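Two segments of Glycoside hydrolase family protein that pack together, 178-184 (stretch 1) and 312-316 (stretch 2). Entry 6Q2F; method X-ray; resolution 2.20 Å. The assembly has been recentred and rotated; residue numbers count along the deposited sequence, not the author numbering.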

ATOM      1  N   GLY A 178     -13.502  22.414  -4.676  1.00 31.51           N
ATOM      2  CA  GLY A 178     -14.134  21.199  -5.134  1.00 32.98           C
ATOM      3  C   GLY A 178     -13.289  20.511  -6.186  1.00 35.11           C
ATOM      4  O   GLY A 178     -12.155  20.913  -6.442  1.00 30.07           O
ATOM      5  N   PRO A 179     -13.830  19.455  -6.817  1.00 37.76           N
ATOM      6  CA  PRO A 179     -12.990  18.586  -7.657  1.00 32.89           C
ATOM      7  C   PRO A 179     -12.896  19.012  -9.116  1.00 41.03           C
ATOM      8  O   PRO A 179     -11.986  18.570  -9.830  1.00 35.79           O
ATOM      9  CB  PRO A 179     -13.682  17.220  -7.533  1.00 33.96           C
ATOM     10  CG  PRO A 179     -15.132  17.566  -7.338  1.00 30.43           C
ATOM     11  CD  PRO A 179     -15.128  18.828  -6.496  1.00 34.08           C
ATOM     12  N   PHE A 180     -13.871  19.757  -9.605  1.00 38.94           N
ATOM     13  CA  PHE A 180     -13.878  20.129 -10.997  1.00 38.48           C
ATOM     14  C   PHE A 180     -14.775  21.308 -11.298  1.00 41.38           C
ATOM     15  O   PHE A 180     -15.907  21.306 -10.904  1.00 37.34           O
ATOM     16  CB  PHE A 180     -14.357  18.921 -11.751  1.00 32.66           C
ATOM     17  CG  PHE A 180     -14.470  19.111 -13.204  1.00 35.18           C
ATOM     18  CD1 PHE A 180     -15.618  19.600 -13.751  1.00 34.22           C
ATOM     19  CD2 PHE A 180     -13.447  18.749 -14.026  1.00 38.54           C
ATOM     20  CE1 PHE A 180     -15.732  19.753 -15.091  1.00 34.76           C
ATOM     21  CE2 PHE A 180     -13.545  18.904 -15.374  1.00 34.55           C
ATOM     22  CZ  PHE A 180     -14.692  19.405 -15.908  1.00 34.58           C
ATOM     23  N   GLN A 181     -14.263  22.303 -11.992  1.00 35.25           N
ATOM     24  CA  GLN A 181     -15.040  23.463 -12.372  1.00 37.37           C
ATOM     25  C   GLN A 181     -15.848  24.033 -11.222  1.00 39.81           C
ATOM     26  O   GLN A 181     -15.318  24.483 -10.247  1.00 39.17           O
ATOM     27  CB  GLN A 181     -15.844  23.251 -13.650  1.00 37.33           C
ATOM     28  CG  GLN A 181     -15.023  23.091 -14.906  1.00 38.18           C
ATOM     29  CD  GLN A 181     -14.407  24.379 -15.383  1.00 41.12           C
ATOM     30  OE1 GLN A 181     -13.727  25.026 -14.667  1.00 38.08           O
ATOM     31  NE2 GLN A 181     -14.688  24.748 -16.590  1.00 37.49           N
ATOM     32  N   THR A 182     -17.157  24.025 -11.386  1.00 37.04           N
ATOM     33  CA  THR A 182     -18.076  24.519 -10.386  1.00 41.11           C
ATOM     34  C   THR A 182     -18.511  23.527  -9.320  1.00 47.45           C
ATOM     35  O   THR A 182     -19.210  23.901  -8.435  1.00 44.56           O
ATOM     36  CB  THR A 182     -19.382  25.026 -11.030  1.00 40.53           C
ATOM     37  OG1 THR A 182     -19.896  24.039 -11.900  1.00 52.34           O
ATOM     38  CG2 THR A 182     -19.150  26.224 -11.817  1.00 38.91           C
ATOM     39  N   LEU A 183     -18.104  22.279  -9.411  1.00 41.53           N
ATOM     40  CA  LEU A 183     -18.555  21.261  -8.470  1.00 40.97           C
ATOM     41  C   LEU A 183     -18.074  21.554  -7.052  1.00 42.59           C
ATOM     42  O   LEU A 183     -16.931  21.960  -6.831  1.00 44.90           O
ATOM     43  CB  LEU A 183     -18.060  19.878  -8.911  1.00 37.94           C
ATOM     44  CG  LEU A 183     -18.666  19.367 -10.217  1.00 39.43           C
ATOM     45  CD1 LEU A 183     -18.257  17.917 -10.449  1.00 31.54           C
ATOM     46  CD2 LEU A 183     -20.191  19.507 -10.163  1.00 38.62           C
ATOM     47  N   HIS A 184     -18.947  21.310  -6.089  1.00 39.19           N
ATOM     48  CA  HIS A 184     -18.617  21.407  -4.676  1.00 39.95           C
ATOM     49  C   HIS A 184     -18.065  20.084  -4.175  1.00 42.88           C
ATOM     50  O   HIS A 184     -18.192  19.050  -4.833  1.00 45.26           O
ATOM     51  CB  HIS A 184     -19.863  21.817  -3.888  1.00 43.98           C
ATOM     52  CG  HIS A 184     -20.363  23.180  -4.238  1.00 53.90           C
ATOM     53  ND1 HIS A 184     -19.850  24.327  -3.668  1.00 52.63           N
ATOM     54  CD2 HIS A 184     -21.297  23.586  -5.129  1.00 58.33           C
ATOM     55  CE1 HIS A 184     -20.458  25.379  -4.189  1.00 52.14           C
ATOM     56  NE2 HIS A 184     -21.339  24.956  -5.077  1.00 59.59           N
ATOM     57  N   SER A 312     -18.398   9.144 -12.472  1.00 41.20           N
ATOM     58  CA  SER A 312     -17.603   9.402 -11.310  1.00 37.22           C
ATOM     59  C   SER A 312     -17.981  10.704 -10.703  1.00 35.42           C
ATOM     60  O   SER A 312     -18.953  11.289 -11.069  1.00 38.99           O
ATOM     61  CB  SER A 312     -16.133   9.450 -11.699  1.00 39.54           C
ATOM     62  OG  SER A 312     -15.814  10.629 -12.381  1.00 43.61           O
ATOM     63  N   ASN A 313     -17.160  11.153  -9.778  1.00 37.98           N
ATOM     64  CA  ASN A 313     -17.337  12.406  -9.098  1.00 37.84           C
ATOM     65  C   ASN A 313     -17.098  13.608  -9.982  1.00 42.56           C
ATOM     66  O   ASN A 313     -17.327  14.695  -9.583  1.00 44.01           O
ATOM     67  CB  ASN A 313     -16.548  12.477  -7.804  1.00 39.14           C
ATOM     68  CG  ASN A 313     -15.070  12.647  -8.027  1.00 41.24           C
ATOM     69  OD1 ASN A 313     -14.498  11.962  -8.827  1.00 48.36           O
ATOM     70  ND2 ASN A 313     -14.467  13.561  -7.322  1.00 31.81           N
ATOM     71  N   VAL A 314     -16.605  13.398 -11.182  1.00 40.64           N
ATOM     72  CA  VAL A 314     -16.414  14.489 -12.120  1.00 39.29           C
ATOM     73  C   VAL A 314     -17.073  14.106 -13.418  1.00 40.07           C
ATOM     74  O   VAL A 314     -17.340  12.966 -13.621  1.00 44.29           O
ATOM     75  CB  VAL A 314     -14.960  14.858 -12.338  1.00 45.03           C
ATOM     76  CG1 VAL A 314     -14.372  15.379 -11.061  1.00 36.59           C
ATOM     77  CG2 VAL A 314     -14.205  13.682 -12.898  1.00 43.15           C
ATOM     78  N   PRO A 315     -17.353  15.054 -14.283  1.00 37.59           N
ATOM     79  CA  PRO A 315     -18.054  14.703 -15.522  1.00 36.53           C
ATOM     80  C   PRO A 315     -17.276  13.684 -16.342  1.00 37.95           C
ATOM     81  O   PRO A 315     -16.081  13.475 -16.147  1.00 37.23           O
ATOM     82  CB  PRO A 315     -18.175  16.042 -16.259  1.00 34.30           C
ATOM     83  CG  PRO A 315     -18.092  17.070 -15.186  1.00 34.36           C
ATOM     84  CD  PRO A 315     -17.177  16.512 -14.154  1.00 34.00           C
ATOM     85  N   THR A 316     -17.978  13.039 -17.271  1.00 35.73           N
ATOM     86  CA  THR A 316     -17.381  12.077 -18.191  1.00 41.23           C
ATOM     87  C   THR A 316     -17.672  12.523 -19.614  1.00 45.01           C
ATOM     88  O   THR A 316     -18.835  12.694 -19.989  1.00 47.44           O
ATOM     89  CB  THR A 316     -17.925  10.664 -17.963  1.00 39.30           C
ATOM     90  OG1 THR A 316     -17.556  10.208 -16.656  1.00 43.09           O
ATOM     91  CG2 THR A 316     -17.356   9.710 -18.997  1.00 34.33           C
TER

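Loops that lack regular secondary structure can still pack closely when the relief of one matches that of the other. The contact between 178-184 and 312-316, two segments at least 130 residues apart in sequence where they touch, illustrates the principle. No hydrogen bond crosses between them; what joins them is shape, over 233 Å² of buried surface summed over both sides.

The first segment is shaped by a type II' beta turn from Phe-180 to Leu-183, closed by a backbone hydrogen bond from Leu-183 N to Phe-180 O (2.8 Å). The turn brings its two end residues together, and both direct their CA-to-CB bonds toward the partner, while Gln-181 and Thr-182, at the corner, make no contact with it. Pro-179 extends the same apolar surface.

Into this surface fits the ring of Pro-315. Its CD lies over one face of the Phe-180 ring, 3.8 Å from the centroid and 24° off the ring normal, a CH-pi arrangement whose closest atoms are Phe-180 CD1 and Pro-315 CD at 3.5 Å. The same Pro-315 CD is 4.1 Å from Leu-183 CD1, so one methylene sits in the corner formed by an aromatic face and a leucine methyl.

Val-314 supplies the second bump. Its CG1 reaches 3.6 Å from Phe-180 CB and 4.0 Å from Pro-179 CB, filling the hollow between these neighbouring side chains. Leu-183 returns the gesture: its CD1 settles against the opposing backbone, 3.5 Å from Asn-313 O and 4.2 Å from Val-314 CA. The CA-to-CB bond of Asn-313 points sideways, but its amide end comes nearer, bringing ND2 to 3.7 Å from Pro-179 CB, a contact of packing alone. Each segment thus both projects and receives.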